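Local coordinates for protein HdaB,HdaA (Adhesin), HUS-associated diffuse adherence (Escherichia coli, PDB 5D55) that probably forms the minor subunit at the tip of the AAF/IV (Hda) pilus, a chaperone-usher fibre of enteroaggregative Escherichia coli linked to adhesion and biofilm formation, at residues H72-R77 / Y120-S125; I14-H19 / F105-D110; G45-I50 / K89-V94. All blocks are in the same frame, centred on the assembly; numbering follows the deposited sequence.

Contact 1. Residues H72-R77 / Y120-S125; sequences HNLRIR and YLFSVS
Leu-74 and Ile-76 on strand 73-77 pack against Tyr-120 and Phe-122 on strand 120-125, the two axes approaching to 9.2 Å with N-to-C directions 31° apart. The spacing is too wide for paired strands and no hydrogen bond joins them; strand 73-79 belongs to one sheet and 118-132 to the other, and side chains fill the space between, as in a beta sandwich. Tyr-120 reaches across with its CG anti to the carbonyl carbon (chi1 -66°). Its CE1 lies 3.6 Å from Leu-74 CB, while Leu-74 CD2 sits over one face of the ring. Obliquely to that ring, His-72 O is 3.4 Å from Tyr-120 CE1. The same CD2 of Leu-74 also meets the rim of Phe-122 near its plane, 4.0 Å from CE1, so one methyl bridges two aromatic rings. Further along, Ile-76 CD1 approaches Phe-122 CD1 at 4.0 Å. Both segments are HdaB; the antiparallel ladder along 120-125 is made with the fused HdaA piece of the second subunit, a product of the engineered construct. Cohesion between the strands thus rests on buried apolar packing, and the polar end of Tyr-120 is satisfied outside it, its OH bonding to His-116 O.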
# COMPACT_ATOMS: atom_id res chain seq x y z
N HIS B 72 -5.25 -3.05 -35.37
CA HIS B 72 -6.33 -3.99 -35.13
C HIS B 72 -6.41 -4.35 -33.65
O HIS B 72 -5.51 -4.00 -32.87
CB HIS B 72 -6.11 -5.26 -35.94
CG HIS B 72 -6.39 -5.10 -37.40
ND1 HIS B 72 -7.53 -5.60 -37.99
CD2 HIS B 72 -5.68 -4.51 -38.39
CE1 HIS B 72 -7.50 -5.33 -39.29
NE2 HIS B 72 -6.39 -4.66 -39.55
N ASN B 73 -7.47 -5.06 -33.27
CA ASN B 73 -7.76 -5.33 -31.87
C ASN B 73 -7.47 -6.76 -31.44
O ASN B 73 -7.63 -7.71 -32.21
CB ASN B 73 -9.22 -4.97 -31.55
CG ASN B 73 -9.57 -3.53 -31.92
OD1 ASN B 73 -10.46 -3.29 -32.75
ND2 ASN B 73 -8.86 -2.58 -31.34
N LEU B 74 -7.01 -6.90 -30.20
CA LEU B 74 -6.79 -8.20 -29.58
C LEU B 74 -7.41 -8.19 -28.19
O LEU B 74 -7.19 -7.26 -27.43
CB LEU B 74 -5.29 -8.50 -29.48
CG LEU B 74 -4.84 -9.62 -28.53
CD1 LEU B 74 -5.27 -11.01 -29.03
CD2 LEU B 74 -3.33 -9.56 -28.35
N ARG B 75 -8.19 -9.22 -27.87
CA ARG B 75 -8.85 -9.30 -26.57
C ARG B 75 -8.03 -10.22 -25.67
O ARG B 75 -7.74 -11.36 -26.05
CB ARG B 75 -10.29 -9.82 -26.70
CG ARG B 75 -11.35 -8.80 -27.14
CD ARG B 75 -11.36 -8.60 -28.67
NE ARG B 75 -12.41 -7.68 -29.11
CZ ARG B 75 -12.52 -7.19 -30.35
NH1 ARG B 75 -11.65 -7.52 -31.30
NH2 ARG B 75 -13.51 -6.36 -30.65
N ILE B 76 -7.64 -9.70 -24.50
CA ILE B 76 -6.79 -10.45 -23.57
C ILE B 76 -7.36 -10.52 -22.17
O ILE B 76 -8.19 -9.70 -21.82
CB ILE B 76 -5.36 -9.87 -23.50
CG1 ILE B 76 -5.39 -8.38 -23.16
CG2 ILE B 76 -4.61 -10.19 -24.78
CD1 ILE B 76 -4.05 -7.79 -22.76
N ARG B 77 -6.90 -11.50 -21.39
CA ARG B 77 -7.26 -11.63 -19.97
C ARG B 77 -6.01 -12.10 -19.21
O ARG B 77 -5.08 -12.60 -19.83
CB ARG B 77 -8.39 -12.64 -19.77
CG ARG B 77 -8.04 -14.08 -20.16
CD ARG B 77 -9.02 -15.07 -19.55
NE ARG B 77 -8.69 -16.46 -19.85
CZ ARG B 77 -9.22 -17.16 -20.86
NH1 ARG B 77 -10.10 -16.60 -21.68
NH2 ARG B 77 -8.86 -18.41 -21.06
N TYR B 120 1.56 -5.53 -30.41
CA TYR B 120 0.58 -5.30 -29.36
C TYR B 120 1.29 -5.12 -28.02
O TYR B 120 2.06 -5.98 -27.62
CB TYR B 120 -0.37 -6.50 -29.27
CG TYR B 120 -1.25 -6.69 -30.49
CD1 TYR B 120 -2.53 -6.14 -30.53
CD2 TYR B 120 -0.80 -7.41 -31.60
CE1 TYR B 120 -3.36 -6.31 -31.65
CE2 TYR B 120 -1.62 -7.58 -32.73
CZ TYR B 120 -2.91 -7.02 -32.74
OH TYR B 120 -3.74 -7.18 -33.83
N LEU B 121 1.00 -4.02 -27.34
CA LEU B 121 1.63 -3.70 -26.06
C LEU B 121 0.75 -4.07 -24.86
O LEU B 121 -0.39 -3.59 -24.73
CB LEU B 121 2.00 -2.21 -26.02
CG LEU B 121 2.70 -1.71 -24.77
CD1 LEU B 121 4.20 -2.00 -24.83
CD2 LEU B 121 2.43 -0.22 -24.55
N PHE B 122 1.25 -4.95 -24.00
CA PHE B 122 0.55 -5.33 -22.78
C PHE B 122 1.11 -4.54 -21.60
O PHE B 122 2.33 -4.51 -21.41
CB PHE B 122 0.71 -6.82 -22.45
CG PHE B 122 0.47 -7.76 -23.59
CD1 PHE B 122 -0.53 -7.53 -24.54
CD2 PHE B 122 1.21 -8.92 -23.68
CE1 PHE B 122 -0.75 -8.44 -25.57
CE2 PHE B 122 1.01 -9.83 -24.70
CZ PHE B 122 0.02 -9.59 -25.65
N SER B 123 0.23 -3.91 -20.82
CA SER B 123 0.59 -3.22 -19.59
C SER B 123 -0.19 -3.85 -18.45
O SER B 123 -1.42 -3.97 -18.54
CB SER B 123 0.25 -1.73 -19.65
OG SER B 123 0.39 -1.11 -18.38
N VAL B 124 0.52 -4.24 -17.39
CA VAL B 124 -0.13 -4.83 -16.22
C VAL B 124 0.38 -4.16 -14.95
O VAL B 124 1.50 -3.63 -14.91
CB VAL B 124 0.09 -6.38 -16.12
CG1 VAL B 124 -0.53 -7.10 -17.33
CG2 VAL B 124 1.56 -6.69 -16.04
N SER B 125 -0.46 -4.17 -13.92
CA SER B 125 -0.09 -3.63 -12.63
C SER B 125 -0.45 -4.66 -11.57
O SER B 125 -1.27 -5.56 -11.83
CB SER B 125 -0.78 -2.29 -12.35
OG SER B 125 -0.31 -1.31 -13.25

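Contact 2. Residues I14-H19 / F105-D110; sequences ITLMNH and FYIEVD
Phe-105 and Ile-14 meet through two different first torsions: Phe-105 CG lies between its backbone N and carbonyl carbon (chi1 63°), while Ile-14 CG1 stands anti to its backbone N (chi1 -164°). The side chains cross at about a right angle, and Ile-14 CD1 comes within 3.9 Å of Phe-105 CZ, with Ile-14 CG1 at 4.1 Å from that same carbon. Two residues on, Leu-16 CD1 touches two partners, Phe-105 CE1 at 4.2 Å and Ile-107 CG1 at 4.0 Å, again crossing Ile-107 at roughly a right angle. No hydrogen bond links the segments. The axes are 8.6 Å apart at closest and run 43° from parallel, as expected of next-nearest neighbours in one twisted antiparallel sheet: strand 31-38 runs between them, bonding through Arg-36 to Thr-15 and through Gly-35 to Phe-105. Both segments belong to the HdaB part of the fusion, whose two-sheet sandwich is consistent with the immunoglobulin-like fold of chaperone-usher pilins. Leu-16 packs on Ala-33 of that middle strand. From the opposing sheet, Phe-122 covers Leu-16 and Ile-107, and Val-124 covers Ile-14 and Ile-107. Ile-147 of the second subunit, from the HdaA piece fused to it in this construct, packs on Ile-14 and Leu-16.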
# COMPACT_ATOMS: atom_id res chain seq x y z
N ILE B 14 6.88 -6.49 -10.04
CA ILE B 14 6.17 -7.18 -11.10
C ILE B 14 7.07 -7.29 -12.33
O ILE B 14 7.82 -6.36 -12.65
CB ILE B 14 4.81 -6.48 -11.40
CG1 ILE B 14 3.88 -7.39 -12.23
CG2 ILE B 14 5.02 -5.10 -12.06
CD1 ILE B 14 2.42 -6.93 -12.25
N THR B 15 7.03 -8.43 -13.01
CA THR B 15 7.79 -8.63 -14.24
C THR B 15 6.84 -9.19 -15.29
O THR B 15 5.86 -9.86 -14.93
CB THR B 15 8.99 -9.60 -14.06
OG1 THR B 15 8.50 -10.88 -13.65
CG2 THR B 15 9.97 -9.09 -13.01
N LEU B 16 7.11 -8.91 -16.56
CA LEU B 16 6.30 -9.46 -17.65
C LEU B 16 7.20 -9.78 -18.84
O LEU B 16 7.94 -8.93 -19.32
CB LEU B 16 5.16 -8.52 -18.05
CG LEU B 16 4.14 -9.04 -19.07
CD1 LEU B 16 3.39 -10.26 -18.53
CD2 LEU B 16 3.14 -7.94 -19.46
N MET B 17 7.13 -11.02 -19.30
CA MET B 17 8.08 -11.52 -20.29
C MET B 17 7.28 -11.99 -21.49
O MET B 17 6.45 -12.88 -21.36
CB MET B 17 8.84 -12.69 -19.68
CG MET B 17 10.09 -13.08 -20.38
SD MET B 17 11.03 -14.28 -19.41
CE MET B 17 9.97 -15.73 -19.47
N ASN B 18 7.54 -11.40 -22.66
CA ASN B 18 6.85 -11.81 -23.89
C ASN B 18 7.00 -13.30 -24.18
O ASN B 18 8.05 -13.91 -23.90
CB ASN B 18 7.37 -11.00 -25.09
CG ASN B 18 6.66 -11.38 -26.38
OD1 ASN B 18 5.43 -11.49 -26.43
ND2 ASN B 18 7.44 -11.61 -27.44
N HIS B 19 5.95 -13.90 -24.74
CA HIS B 19 6.04 -15.26 -25.26
C HIS B 19 5.89 -15.21 -26.79
O HIS B 19 4.84 -14.83 -27.30
CB HIS B 19 5.00 -16.18 -24.61
CG HIS B 19 5.10 -17.61 -25.04
ND1 HIS B 19 6.09 -18.46 -24.60
CD2 HIS B 19 4.34 -18.34 -25.90
CE1 HIS B 19 5.93 -19.65 -25.15
NE2 HIS B 19 4.88 -19.60 -25.94
N PHE B 105 1.64 -15.43 -13.29
CA PHE B 105 0.40 -15.24 -14.03
C PHE B 105 0.74 -15.15 -15.52
O PHE B 105 1.93 -15.09 -15.89
CB PHE B 105 -0.34 -13.97 -13.53
CG PHE B 105 0.42 -12.69 -13.76
CD1 PHE B 105 0.24 -11.94 -14.93
CD2 PHE B 105 1.34 -12.23 -12.81
CE1 PHE B 105 0.94 -10.76 -15.14
CE2 PHE B 105 2.04 -11.05 -13.01
CZ PHE B 105 1.86 -10.32 -14.17
N TYR B 106 -0.29 -15.15 -16.37
CA TYR B 106 -0.10 -15.02 -17.82
C TYR B 106 -1.03 -13.99 -18.44
O TYR B 106 -2.09 -13.67 -17.88
CB TYR B 106 -0.29 -16.37 -18.54
CG TYR B 106 0.53 -17.50 -17.94
CD1 TYR B 106 1.81 -17.77 -18.40
CD2 TYR B 106 0.01 -18.29 -16.91
CE1 TYR B 106 2.57 -18.80 -17.84
CE2 TYR B 106 0.75 -19.31 -16.35
CZ TYR B 106 2.03 -19.56 -16.82
OH TYR B 106 2.78 -20.59 -16.27
N ILE B 107 -0.61 -13.43 -19.58
CA ILE B 107 -1.53 -12.73 -20.45
C ILE B 107 -1.97 -13.79 -21.43
O ILE B 107 -1.13 -14.46 -22.06
CB ILE B 107 -0.86 -11.55 -21.21
CG1 ILE B 107 -0.23 -10.52 -20.26
CG2 ILE B 107 -1.86 -10.90 -22.20
CD1 ILE B 107 -1.24 -9.70 -19.44
N GLU B 108 -3.28 -14.00 -21.53
CA GLU B 108 -3.81 -15.04 -22.41
C GLU B 108 -4.82 -14.46 -23.39
O GLU B 108 -5.47 -13.46 -23.09
CB GLU B 108 -4.47 -16.15 -21.60
CG GLU B 108 -3.50 -16.90 -20.68
CD GLU B 108 -4.14 -18.08 -19.96
OE1 GLU B 108 -5.38 -18.23 -20.02
OE2 GLU B 108 -3.39 -18.86 -19.34
N VAL B 109 -4.96 -15.12 -24.53
CA VAL B 109 -5.97 -14.76 -25.51
C VAL B 109 -7.35 -15.02 -24.88
O VAL B 109 -7.61 -16.11 -24.37
CB VAL B 109 -5.81 -15.58 -26.80
CG1 VAL B 109 -6.90 -15.24 -27.78
CG2 VAL B 109 -4.43 -15.32 -27.42
N ASP B 110 -8.20 -14.01 -24.92
CA ASP B 110 -9.53 -14.11 -24.30
C ASP B 110 -10.58 -14.37 -25.39
O ASP B 110 -11.05 -13.44 -26.05
CB ASP B 110 -9.82 -12.83 -23.51
CG ASP B 110 -11.10 -12.91 -22.67
OD1 ASP B 110 -11.66 -14.01 -22.51
OD2 ASP B 110 -11.54 -11.86 -22.18

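Contact 3. Residues G45-I50 / K89-V94; sequences GFRVWI and KGIQGV
Arg-47 and Val-48 supply three of the four hydrogen-bond donors between strand 45-50 and segment 89-94. The extended Arg-47 side chain grips Gln-92 O side-on with two nitrogens, NE at 3.1 Å from that oxygen and NH2 at 3.0 Å. The oxygen lies only 6° out of the guanidinium plane, so both donors converge on one carbonyl at the group's edge. Its remaining nitrogen, NH1, has a long, weak ion pair with Glu-127. Val-48 and Val-94 form an antiparallel hydrogen-bonded pair: Val-48 N gives to Val-94 O at 3.0 Å, and Val-94 N returns a nearly straight bond (168° at the hydrogen) to Val-48 O at 2.8 Å. This pairing of HdaB residues adds strand 94-95 to the edge of the sheet that also holds 45-50 and 118-132; on the far side of strand 45-50, Arg-47 and Trp-49 bond through their backbones to Glu-127 and Ser-125. Phe-46 N is satisfied by Asn-96 OD1. Val-94 O also receives a CA-H...O contact from Arg-47 CA at 3.3 Å. Gly-93, lacking a side chain, lies close against Val-48 O, its CA 3.7 Å from Trp-49 CB. Val-48 CB stands 4.2 Å from Val-94 CG2, with Trp-83 and Ile-78 packed against both residues.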
# COMPACT_ATOMS: atom_id res chain seq x y z
N GLY B 45 -2.45 -12.43 -0.07
CA GLY B 45 -2.42 -12.85 -1.46
C GLY B 45 -2.05 -11.72 -2.39
O GLY B 45 -1.63 -10.65 -1.95
N PHE B 46 -2.22 -11.96 -3.69
CA PHE B 46 -1.81 -11.03 -4.72
C PHE B 46 -3.02 -10.58 -5.51
O PHE B 46 -4.02 -11.32 -5.59
CB PHE B 46 -0.82 -11.69 -5.69
CG PHE B 46 0.50 -12.12 -5.07
CD1 PHE B 46 1.62 -11.30 -5.15
CD2 PHE B 46 0.62 -13.35 -4.44
CE1 PHE B 46 2.85 -11.71 -4.60
CE2 PHE B 46 1.84 -13.77 -3.89
CZ PHE B 46 2.96 -12.94 -3.97
N ARG B 47 -2.92 -9.39 -6.10
CA ARG B 47 -3.90 -8.85 -7.03
C ARG B 47 -3.17 -8.29 -8.25
O ARG B 47 -2.21 -7.52 -8.10
CB ARG B 47 -4.68 -7.74 -6.34
CG ARG B 47 -5.87 -7.20 -7.10
CD ARG B 47 -6.50 -6.04 -6.33
NE ARG B 47 -7.67 -5.50 -7.01
CZ ARG B 47 -8.47 -4.56 -6.50
NH1 ARG B 47 -8.23 -4.05 -5.30
NH2 ARG B 47 -9.52 -4.14 -7.20
N VAL B 48 -3.61 -8.67 -9.45
CA VAL B 48 -2.99 -8.21 -10.71
C VAL B 48 -4.11 -7.77 -11.67
O VAL B 48 -5.20 -8.34 -11.64
CB VAL B 48 -2.17 -9.35 -11.37
CG1 VAL B 48 -1.67 -8.97 -12.76
CG2 VAL B 48 -0.98 -9.74 -10.49
N TRP B 49 -3.83 -6.77 -12.51
CA TRP B 49 -4.79 -6.33 -13.51
C TRP B 49 -4.11 -5.79 -14.76
O TRP B 49 -2.96 -5.35 -14.72
CB TRP B 49 -5.75 -5.27 -12.95
CG TRP B 49 -5.08 -4.02 -12.43
CD1 TRP B 49 -4.89 -2.84 -13.11
CD2 TRP B 49 -4.54 -3.82 -11.11
NE1 TRP B 49 -4.26 -1.93 -12.30
CE2 TRP B 49 -4.03 -2.50 -11.07
CE3 TRP B 49 -4.44 -4.63 -9.97
CZ2 TRP B 49 -3.43 -1.96 -9.93
CZ3 TRP B 49 -3.83 -4.10 -8.83
CH2 TRP B 49 -3.33 -2.78 -8.82
N ILE B 50 -4.84 -5.82 -15.87
CA ILE B 50 -4.40 -5.25 -17.14
C ILE B 50 -4.79 -3.77 -17.23
O ILE B 50 -5.92 -3.39 -16.91
CB ILE B 50 -5.02 -6.02 -18.33
CG1 ILE B 50 -4.61 -7.49 -18.28
CG2 ILE B 50 -4.61 -5.35 -19.67
CD1 ILE B 50 -5.41 -8.43 -19.24
N LYS B 89 -19.41 -6.78 -10.56
CA LYS B 89 -18.67 -5.61 -11.03
C LYS B 89 -18.34 -4.66 -9.87
O LYS B 89 -19.13 -4.51 -8.93
CB LYS B 89 -19.47 -4.87 -12.11
N GLY B 90 -17.18 -4.02 -9.95
CA GLY B 90 -16.73 -3.10 -8.91
C GLY B 90 -15.33 -3.36 -8.41
O GLY B 90 -14.67 -2.45 -7.90
N ILE B 91 -14.87 -4.60 -8.53
CA ILE B 91 -13.59 -5.04 -8.00
C ILE B 91 -12.69 -5.60 -9.11
O ILE B 91 -12.79 -6.73 -9.48
CB ILE B 91 -13.80 -6.06 -6.90
CG1 ILE B 91 -14.80 -5.52 -5.91
CG2 ILE B 91 -12.55 -6.34 -6.16
CD1 ILE B 91 -15.39 -6.57 -5.08
N GLN B 92 -11.85 -4.74 -9.65
CA GLN B 92 -11.07 -5.02 -10.82
C GLN B 92 -9.87 -5.94 -10.59
O GLN B 92 -9.37 -6.04 -9.52
CB GLN B 92 -10.62 -3.72 -11.45
CG GLN B 92 -11.73 -2.91 -12.06
CD GLN B 92 -11.91 -3.20 -13.52
OE1 GLN B 92 -11.60 -2.38 -14.37
NE2 GLN B 92 -12.44 -4.36 -13.83
N GLY B 93 -9.46 -6.60 -11.65
CA GLY B 93 -8.36 -7.53 -11.62
C GLY B 93 -8.62 -8.96 -11.20
O GLY B 93 -9.72 -9.38 -11.03
N VAL B 94 -7.55 -9.72 -11.08
CA VAL B 94 -7.64 -11.10 -10.60
C VAL B 94 -6.91 -11.18 -9.26
O VAL B 94 -6.02 -10.36 -8.98
CB VAL B 94 -7.02 -12.12 -11.60
CG1 VAL B 94 -7.86 -12.21 -12.88
CG2 VAL B 94 -5.57 -11.75 -11.93

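In the fold
From the N terminus, segment 14-19 starts the widest loop, which contact 2 closes when the chain returns at 105-110. Contact 3 (45-50 with 89-94) falls wholly within that span. Contact 1 opens at 72-77, inside both loops, and closes at 120-125, beyond both, so it crosses each. Contacts 1 and 2 share a sheet, where Arg-77 O lies 2.8 Å from Glu-108 N, a probable hydrogen bond. Contacts 1 and 3 share the other, with Ser-125 N 2.9 Å from Trp-49 O, also a probable hydrogen bond. Contact 2 bridges two strands of one sheet over the strand between them, contact 3 extends the second at its edge, and contact 1 joins the two through the core.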